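Local structure of hydroquinone dioxygenase small subunit (4ZXA) at residues A[50-55]-A[73-78]; A[62-67]-A[156-161]; A[14-19]-A[85-90]. The protein serves as the cupin-fold small subunit of PnpCD, a two-subunit Fe2+-dependent dioxygenase that probably cleaves the ring of hydroquinone. One frame throughout, in Å; residues are numbered along the deposited sequence.

Interaction 1. Residues A[50-55]-A[73-78]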
loop_
_atom_site.group_PDB
_atom_site.type_symbol
_atom_site.label_atom_id
_atom_site.label_comp_id
_atom_site.label_asym_id
_atom_site.label_seq_id
_atom_site.Cartn_x
_atom_site.Cartn_y
_atom_site.Cartn_z
ATOM N N TYR A 50 5.794 35.808 -29.723
ATOM C CA TYR A 50 5.504 36.651 -28.561
ATOM C C TYR A 50 4.030 36.944 -28.312
ATOM O O TYR A 50 3.688 37.822 -27.531
ATOM C CB TYR A 50 6.329 37.935 -28.611
ATOM C CG TYR A 50 7.811 37.658 -28.549
ATOM C CD1 TYR A 50 8.402 37.181 -27.374
ATOM C CD2 TYR A 50 8.622 37.852 -29.665
ATOM C CE1 TYR A 50 9.761 36.922 -27.311
ATOM C CE2 TYR A 50 9.985 37.597 -29.610
ATOM C CZ TYR A 50 10.554 37.130 -28.432
ATOM O OH TYR A 50 11.913 36.875 -28.382
ATOM N N GLU A 51 3.163 36.201 -28.983
ATOM C CA GLU A 51 1.754 36.206 -28.645
ATOM C C GLU A 51 1.643 35.582 -27.242
ATOM O O GLU A 51 2.032 34.430 -27.033
ATOM C CB GLU A 51 0.989 35.360 -29.659
ATOM C CG GLU A 51 -0.493 35.614 -29.716
ATOM C CD GLU A 51 -1.198 34.578 -30.571
ATOM O OE1 GLU A 51 -0.503 33.870 -31.341
ATOM O OE2 GLU A 51 -2.440 34.454 -30.470
ATOM N N LYS A 52 1.133 36.343 -26.282
ATOM C CA LYS A 52 1.015 35.865 -24.906
ATOM C C LYS A 52 -0.201 34.936 -24.720
ATOM O O LYS A 52 -1.292 35.383 -24.402
ATOM C CB LYS A 52 0.986 37.066 -23.952
ATOM C CG LYS A 52 2.208 38.010 -24.121
ATOM C CD LYS A 52 2.056 39.319 -23.306
ATOM C CE LYS A 52 2.807 39.268 -21.978
ATOM N NZ LYS A 52 4.322 39.383 -22.167
ATOM N N VAL A 53 -0.015 33.637 -24.934
ATOM C CA VAL A 53 -1.160 32.732 -24.956
ATOM C C VAL A 53 -1.402 32.212 -23.559
ATOM O O VAL A 53 -0.529 31.560 -22.967
ATOM C CB VAL A 53 -0.977 31.513 -25.925
ATOM C CG1 VAL A 53 -2.189 30.581 -25.837
ATOM C CG2 VAL A 53 -0.755 31.972 -27.378
ATOM N N VAL A 54 -2.579 32.519 -23.025
ATOM C CA VAL A 54 -2.961 32.019 -21.720
ATOM C C VAL A 54 -3.154 30.503 -21.778
ATOM O O VAL A 54 -3.964 30.003 -22.566
ATOM C CB VAL A 54 -4.257 32.673 -21.231
ATOM C CG1 VAL A 54 -4.629 32.151 -19.839
ATOM C CG2 VAL A 54 -4.124 34.206 -21.254
ATOM N N VAL A 55 -2.409 29.789 -20.932
ATOM C CA VAL A 55 -2.532 28.336 -20.801
ATOM C C VAL A 55 -2.994 27.957 -19.398
ATOM O O VAL A 55 -3.408 26.827 -19.158
ATOM C CB VAL A 55 -1.211 27.604 -21.163
ATOM C CG1 VAL A 55 -0.913 27.786 -22.653
ATOM C CG2 VAL A 55 -0.051 28.137 -20.346
ATOM N N PRO A 73 8.316 43.205 -28.579
ATOM C CA PRO A 73 8.052 44.594 -28.185
ATOM C C PRO A 73 8.553 44.833 -26.768
ATOM O O PRO A 73 8.669 43.862 -26.008
ATOM C CB PRO A 73 6.519 44.677 -28.191
ATOM C CG PRO A 73 6.073 43.594 -29.099
ATOM C CD PRO A 73 7.094 42.489 -28.977
ATOM N N TRP A 74 8.852 46.082 -26.420
ATOM C CA TRP A 74 9.083 46.423 -25.018
ATOM C C TRP A 74 7.800 46.209 -24.187
ATOM O O TRP A 74 6.716 46.707 -24.536
ATOM C CB TRP A 74 9.553 47.867 -24.849
ATOM C CG TRP A 74 10.964 48.158 -25.250
ATOM C CD1 TRP A 74 11.378 48.793 -26.394
ATOM C CD2 TRP A 74 12.156 47.870 -24.498
ATOM N NE1 TRP A 74 12.749 48.909 -26.398
ATOM C CE2 TRP A 74 13.251 48.356 -25.248
ATOM C CE3 TRP A 74 12.406 47.244 -23.271
ATOM C CZ2 TRP A 74 14.571 48.236 -24.810
ATOM C CZ3 TRP A 74 13.720 47.128 -22.836
ATOM C CH2 TRP A 74 14.785 47.621 -23.604
ATOM N N PHE A 75 7.943 45.469 -23.089
ATOM C CA PHE A 75 6.832 45.145 -22.196
ATOM C C PHE A 75 7.023 45.841 -20.849
ATOM O O PHE A 75 8.152 46.126 -20.434
ATOM C CB PHE A 75 6.774 43.640 -21.941
ATOM C CG PHE A 75 6.440 42.823 -23.147
ATOM C CD1 PHE A 75 5.235 42.995 -23.807
ATOM C CD2 PHE A 75 7.315 41.849 -23.596
ATOM C CE1 PHE A 75 4.911 42.214 -24.911
ATOM C CE2 PHE A 75 7.004 41.060 -24.695
ATOM C CZ PHE A 75 5.803 41.241 -25.357
ATOM N N THR A 76 5.925 46.095 -20.153
ATOM C CA THR A 76 6.033 46.616 -18.805
ATOM C C THR A 76 4.778 46.310 -17.978
ATOM O O THR A 76 3.700 46.043 -18.525
ATOM C CB THR A 76 6.269 48.136 -18.826
ATOM O OG1 THR A 76 6.862 48.558 -17.585
ATOM C CG2 THR A 76 4.943 48.873 -19.072
ATOM N N ALA A 77 4.922 46.362 -16.660
ATOM C CA ALA A 77 3.780 46.181 -15.776
ATOM C C ALA A 77 3.994 46.938 -14.484
ATOM O O ALA A 77 5.110 47.357 -14.183
ATOM C CB ALA A 77 3.536 44.697 -15.490
ATOM N N ALA A 78 2.916 47.097 -13.720
ATOM C CA ALA A 78 2.970 47.833 -12.468
ATOM C C ALA A 78 3.344 46.917 -11.309
ATOM O O ALA A 78 3.562 47.379 -10.193
ATOM C CB ALA A 78 1.634 48.525 -12.199
#

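Interaction 2. Residues A[62-67]-A[156-161]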
loop_
_atom_site.group_PDB
_atom_site.type_symbol
_atom_site.label_atom_id
_atom_site.label_comp_id
_atom_site.label_asym_id
_atom_site.label_seq_id
_atom_site.Cartn_x
_atom_site.Cartn_y
_atom_site.Cartn_z
ATOM N N VAL A 62 -2.553 34.594 -14.430
ATOM C CA VAL A 62 -2.358 33.823 -15.648
ATOM C C VAL A 62 -0.992 33.181 -15.738
ATOM O O VAL A 62 -0.007 33.679 -15.193
ATOM C CB VAL A 62 -2.629 34.663 -16.944
ATOM C CG1 VAL A 62 -4.113 35.027 -17.070
ATOM C CG2 VAL A 62 -1.747 35.910 -16.994
ATOM N N VAL A 63 -0.961 32.045 -16.419
ATOM C CA VAL A 63 0.286 31.521 -16.941
ATOM C C VAL A 63 0.215 31.627 -18.459
ATOM O O VAL A 63 -0.674 31.056 -19.090
ATOM C CB VAL A 63 0.545 30.084 -16.511
ATOM C CG1 VAL A 63 1.751 29.531 -17.250
ATOM C CG2 VAL A 63 0.775 30.037 -15.012
ATOM N N GLU A 64 1.130 32.405 -19.026
ATOM C CA GLU A 64 1.192 32.615 -20.469
ATOM C C GLU A 64 2.354 31.835 -21.085
ATOM O O GLU A 64 3.418 31.678 -20.468
ATOM C CB GLU A 64 1.346 34.108 -20.795
ATOM C CG GLU A 64 0.180 34.974 -20.372
ATOM C CD GLU A 64 0.528 36.451 -20.413
ATOM O OE1 GLU A 64 1.740 36.769 -20.418
ATOM O OE2 GLU A 64 -0.407 37.292 -20.440
ATOM N N THR A 65 2.121 31.333 -22.295
ATOM C CA THR A 65 3.157 30.695 -23.097
ATOM C C THR A 65 3.541 31.621 -24.246
ATOM O O THR A 65 2.682 32.060 -25.010
ATOM C CB THR A 65 2.692 29.327 -23.666
ATOM O OG1 THR A 65 2.443 28.417 -22.587
ATOM C CG2 THR A 65 3.770 28.723 -24.561
ATOM N N LEU A 66 4.823 31.949 -24.352
ATOM C CA LEU A 66 5.299 32.766 -25.473
ATOM C C LEU A 66 6.231 31.992 -26.400
ATOM O O LEU A 66 7.148 31.272 -25.947
ATOM C CB LEU A 66 6.012 34.037 -24.995
ATOM C CG LEU A 66 5.190 35.148 -24.347
ATOM C CD1 LEU A 66 4.632 34.689 -23.009
ATOM C CD2 LEU A 66 6.045 36.392 -24.167
ATOM N N ARG A 67 5.997 32.153 -27.700
ATOM C CA ARG A 67 6.934 31.670 -28.697
ATOM C C ARG A 67 8.013 32.731 -28.890
ATOM O O ARG A 67 7.759 33.791 -29.465
ATOM C CB ARG A 67 6.221 31.376 -30.020
ATOM C CG ARG A 67 7.122 30.777 -31.089
ATOM C CD ARG A 67 6.488 30.797 -32.483
ATOM N NE ARG A 67 7.501 30.473 -33.480
ATOM C CZ ARG A 67 7.861 29.234 -33.791
ATOM N NH1 ARG A 67 7.246 28.210 -33.202
ATOM N NH2 ARG A 67 8.819 29.018 -34.690
ATOM N N PRO A 156 -4.273 43.345 -21.299
ATOM C CA PRO A 156 -4.655 43.731 -22.668
ATOM C C PRO A 156 -4.015 42.857 -23.743
ATOM O O PRO A 156 -4.622 42.682 -24.801
ATOM C CB PRO A 156 -4.099 45.151 -22.801
ATOM C CG PRO A 156 -3.958 45.649 -21.415
ATOM C CD PRO A 156 -3.616 44.446 -20.576
ATOM N N LEU A 157 -2.814 42.342 -23.469
ATOM C CA LEU A 157 -2.054 41.504 -24.401
ATOM C C LEU A 157 -2.331 39.996 -24.288
ATOM O O LEU A 157 -1.866 39.212 -25.122
ATOM C CB LEU A 157 -0.553 41.732 -24.204
ATOM C CG LEU A 157 0.117 42.975 -24.799
ATOM C CD1 LEU A 157 -0.889 44.077 -25.167
ATOM C CD2 LEU A 157 1.219 43.507 -23.876
ATOM N N SER A 158 -3.072 39.579 -23.267
ATOM C CA SER A 158 -3.254 38.153 -23.040
ATOM C C SER A 158 -4.247 37.579 -24.030
ATOM O O SER A 158 -5.341 38.104 -24.212
ATOM C CB SER A 158 -3.708 37.884 -21.612
ATOM O OG SER A 158 -2.807 38.456 -20.681
ATOM N N VAL A 159 -3.870 36.496 -24.687
ATOM C CA VAL A 159 -4.774 35.902 -25.649
ATOM C C VAL A 159 -5.345 34.607 -25.094
ATOM O O VAL A 159 -4.602 33.724 -24.660
ATOM C CB VAL A 159 -4.075 35.652 -27.004
ATOM C CG1 VAL A 159 -5.101 35.254 -28.072
ATOM C CG2 VAL A 159 -3.308 36.898 -27.425
ATOM N N GLU A 160 -6.668 34.505 -25.100
ATOM C CA GLU A 160 -7.317 33.263 -24.740
ATOM C C GLU A 160 -7.822 32.561 -25.991
ATOM O O GLU A 160 -8.483 33.169 -26.841
ATOM C CB GLU A 160 -8.476 33.513 -23.779
ATOM C CG GLU A 160 -8.049 33.944 -22.385
ATOM C CD GLU A 160 -9.246 34.249 -21.496
ATOM O OE1 GLU A 160 -9.782 35.370 -21.589
ATOM O OE2 GLU A 160 -9.670 33.364 -20.727
ATOM N N LYS A 161 -7.500 31.279 -26.110
ATOM C CA LYS A 161 -8.011 30.484 -27.214
ATOM C C LYS A 161 -8.106 29.036 -26.783
ATOM O O LYS A 161 -7.540 28.139 -27.424
ATOM C CB LYS A 161 -7.139 30.641 -28.468
ATOM C CG LYS A 161 -5.617 30.604 -28.252
ATOM C CD LYS A 161 -4.936 29.967 -29.461
ATOM C CE LYS A 161 -3.638 30.673 -29.857
ATOM N NZ LYS A 161 -2.841 29.841 -30.849
#

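Interaction 3. Residues A[14-19]-A[85-90]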
loop_
_atom_site.group_PDB
_atom_site.type_symbol
_atom_site.label_atom_id
_atom_site.label_comp_id
_atom_site.label_asym_id
_atom_site.label_seq_id
_atom_site.Cartn_x
_atom_site.Cartn_y
_atom_site.Cartn_z
ATOM N N PHE A 14 13.445 16.283 -21.031
ATOM C CA PHE A 14 12.877 17.600 -21.289
ATOM C C PHE A 14 12.341 17.618 -22.711
ATOM O O PHE A 14 12.817 16.879 -23.565
ATOM C CB PHE A 14 13.910 18.709 -21.109
ATOM C CG PHE A 14 14.496 18.774 -19.732
ATOM C CD1 PHE A 14 13.731 19.195 -18.659
ATOM C CD2 PHE A 14 15.821 18.429 -19.514
ATOM C CE1 PHE A 14 14.274 19.261 -17.394
ATOM C CE2 PHE A 14 16.375 18.495 -18.252
ATOM C CZ PHE A 14 15.598 18.915 -17.188
ATOM N N ALA A 15 11.331 18.438 -22.960
ATOM C CA ALA A 15 10.782 18.546 -24.299
ATOM C C ALA A 15 11.278 19.828 -24.947
ATOM O O ALA A 15 11.948 20.643 -24.303
ATOM C CB ALA A 15 9.263 18.504 -24.265
ATOM N N SER A 16 10.980 19.986 -26.232
ATOM C CA SER A 16 11.331 21.205 -26.960
ATOM C C SER A 16 10.321 21.424 -28.069
ATOM O O SER A 16 9.475 20.574 -28.304
ATOM C CB SER A 16 12.747 21.105 -27.540
ATOM O OG SER A 16 12.830 20.058 -28.500
ATOM N N LEU A 17 10.416 22.561 -28.745
ATOM C CA LEU A 17 9.597 22.829 -29.927
ATOM C C LEU A 17 9.797 21.769 -31.027
ATOM O O LEU A 17 8.852 21.391 -31.731
ATOM C CB LEU A 17 9.930 24.214 -30.488
ATOM C CG LEU A 17 9.292 25.448 -29.859
ATOM C CD1 LEU A 17 9.952 26.715 -30.373
ATOM C CD2 LEU A 17 7.802 25.480 -30.164
ATOM N N ASP A 18 11.033 21.297 -31.169
ATOM C CA ASP A 18 11.379 20.320 -32.210
ATOM C C ASP A 18 10.974 18.908 -31.831
ATOM O O ASP A 18 10.888 18.016 -32.689
ATOM C CB ASP A 18 12.888 20.329 -32.492
ATOM C CG ASP A 18 13.298 21.455 -33.412
ATOM O OD1 ASP A 18 12.394 22.111 -33.996
ATOM O OD2 ASP A 18 14.526 21.676 -33.552
ATOM N N ASN A 19 10.746 18.704 -30.537
ATOM C CA ASN A 19 10.561 17.365 -30.022
ATOM C C ASN A 19 9.740 17.387 -28.747
ATOM O O ASN A 19 10.251 17.699 -27.672
ATOM C CB ASN A 19 11.925 16.714 -29.774
ATOM C CG ASN A 19 11.809 15.288 -29.303
ATOM O OD1 ASN A 19 10.811 14.608 -29.571
ATOM N ND2 ASN A 19 12.825 14.820 -28.588
ATOM N N VAL A 85 12.471 30.191 -19.128
ATOM C CA VAL A 85 12.788 29.716 -20.465
ATOM C C VAL A 85 12.688 28.201 -20.507
ATOM O O VAL A 85 13.463 27.503 -19.860
ATOM C CB VAL A 85 14.187 30.149 -20.888
ATOM C CG1 VAL A 85 14.598 29.425 -22.176
ATOM C CG2 VAL A 85 14.217 31.653 -21.060
ATOM N N MET A 86 11.725 27.694 -21.267
ATOM C CA MET A 86 11.467 26.256 -21.323
ATOM C C MET A 86 12.165 25.554 -22.498
ATOM O O MET A 86 12.279 24.337 -22.520
ATOM C CB MET A 86 9.957 25.995 -21.340
ATOM C CG MET A 86 9.301 26.126 -19.974
ATOM S SD MET A 86 9.729 24.769 -18.842
ATOM C CE MET A 86 11.222 25.418 -18.113
ATOM N N ASP A 87 12.626 26.338 -23.464
ATOM C CA ASP A 87 13.385 25.834 -24.597
ATOM C C ASP A 87 14.073 26.996 -25.324
ATOM O O ASP A 87 13.559 28.115 -25.354
ATOM C CB ASP A 87 12.476 25.085 -25.563
ATOM C CG ASP A 87 13.226 24.529 -26.764
ATOM O OD1 ASP A 87 14.415 24.161 -26.622
ATOM O OD2 ASP A 87 12.621 24.452 -27.850
ATOM N N GLY A 88 15.238 26.734 -25.900
ATOM C CA GLY A 88 15.927 27.750 -26.664
ATOM C C GLY A 88 16.728 28.651 -25.755
ATOM O O GLY A 88 17.109 28.261 -24.648
ATOM N N GLU A 89 16.977 29.868 -26.216
ATOM C CA GLU A 89 17.804 30.788 -25.464
ATOM C C GLU A 89 17.342 32.222 -25.683
ATOM O O GLU A 89 17.333 32.732 -26.802
ATOM C CB GLU A 89 19.261 30.599 -25.876
ATOM C CG GLU A 89 20.255 31.459 -25.137
ATOM C CD GLU A 89 21.689 31.003 -25.386
ATOM O OE1 GLU A 89 22.621 31.794 -25.095
ATOM O OE2 GLU A 89 21.875 29.853 -25.871
ATOM N N VAL A 90 16.923 32.873 -24.612
ATOM C CA VAL A 90 16.411 34.222 -24.753
ATOM C C VAL A 90 17.312 35.207 -24.041
ATOM O O VAL A 90 17.802 34.938 -22.947
ATOM C CB VAL A 90 14.982 34.340 -24.214
ATOM C CG1 VAL A 90 14.469 35.756 -24.379
ATOM C CG2 VAL A 90 14.067 33.358 -24.924
HETATM O O HOH W 1 12.059 21.609 -21.722
HETATM O O HOH W 2 13.549 23.272 -30.380
#

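Interaction 1. Residues A[50-55]-A[73-78]
K52 and F75 meet through a cation-pi interaction. The ammonium of K52 sits squarely over the ring of F75. Its NZ is 3.8 Å from the ring centroid and only 4° off the ring normal. All six ring carbons therefore lie at nearly the same distance from NZ. The two side chains come from opposite directions. The lysine reaches the ring by bending near its end, with chi3 at 99° and chi4 at 74°, which lifts NZ over the face instead of to the rim.

The opposite face of the F75 ring is met by a polar backbone atom. There P73 O stands 3.4 Å above the ring plane, displaced toward the rim.

Packing places the pair among its neighbours. K52 also touches E64, L157 and T107, and F75 rests on F140 of strand 136-142, its neighbour in the sheet. With an alanine in place of F75, the K52 ammonium would probably lose its aromatic face, and a gap would be likely to open beside F140.

The K52 backbone bonds to V159, and K52 is the centre of an inverse gamma turn. Strand 52-58 belongs to one sheet of the chain, and strand 71-76, with F75, to the other. The buried pair thus bridges the two sheets inside the barrel, an arrangement that fits the cupin beta-barrel fold.

Interaction 2. Residues A[62-67]-A[156-161]
E64 and S158 join two strands of the mixed sheet of the cupin barrel that are not direct neighbours. Strand 52-58 runs between them. E64 lies in strand 61-69. S158 lies in the short, weakly bonded strand about 158-159 at the edge of the sheet. Their CA atoms are 7.6 Å apart, so the side chains must close the gap.

S158 has the most surface buried here. Its hydroxyl is turned toward E64, and S158 OG donates a hydrogen bond of 2.7 Å to E64 OE2. OG lies anti to the carbonyl carbon of its own residue, with chi1 at -55°. The same OG is also bonded to the backbone N of G155. Two bonds thus grip the hydroxyl, which limits its rotation and ties the chain at G155 to the glutamate.

E64 comes next. Its CG is also anti to the carbonyl carbon, and beyond CG the chain is extended, with chi2 at 166°. This carries the carboxylate across toward the edge strand. The residue is buried, so the serine hydroxyl satisfies a polar atom held inside the fold. Its backbone pairs with Q150 in strand 145-153, and its side chain also touches T152.

V62 adds a smaller share. Its CG2 methyl comes no nearer than 4.6 Å to S158 OG, and it also packs on L57, T152 and K154. V63 packs instead on W316 of the large subunit, so this strand also takes part in the subunit interface.

The serine oxygen meets E64 OE2 nearly end-on, in line with the CD-OE2 bond, and S158 OG is 3.9 Å from E64 CD.

Interaction 3. Residues A[14-19]-A[85-90]
D87 belongs to a classic beta bulge, in which it and M86 both face V147, and it meets S16 and L17 of the N-terminal loop. The bulge belongs to strand 81-87 of the cupin barrel. The loop makes a type I beta turn over S16-N19. N19 N bonds back to S16 O, and S16 N bonds to N19 O.

D87 carries the contact. Its CG is anti to the backbone N, chi1 -180°, which extends the carboxylate toward the turn. L17 N donates to D87 OD2 over 3.0 Å. The bond is nearly straight, at 171° about the hydrogen, but the donor stands 47° out of the carboxylate plane. S16 CB presses on the same carboxylate, 3.4 Å from D87 OD2. The L17 side chain passes D87 at a slant and goes on to touch A44, P145 and V147.

A second bond to OD2 comes from a water. It donates to D87 OD2 at 2.9 Å and accepts a longer bond from D18 N. The carboxylate thus serves two successive backbone N-H groups of the turn, one directly and one through water.

The loop also meets the large subunit. The F14 ring lies almost parallel to that of F220 of that chain, and M86 packs on F220 as well. Another water bridges the two backbones, donating to A15 O at 2.8 Å and to M86 O at 2.9 Å.

Overall arrangement
Along the chain the segments run 14-19, 50-55, 62-67, 73-78, 85-90 and 156-161. Interaction 1 falls wholly within the span bracketed by interaction 3. Interaction 2 alternates with both. Interactions 1 and 2 have centres 7 Å apart and share the mixed sheet. They meet directly, with V53 O 2.7 Å from T65 N, a probable hydrogen bond. Interaction 3 is farther off, its centre about 19 Å and 18 Å from theirs, yet it touches interaction 2, where R67 NH1 is 4.1 Å from L17 CD2. Interactions 1 and 3 each reach both sheets of the barrel. Interaction 3 brings the N-terminal loop to the barrel, and interactions 2 and 3 both border the large subunit.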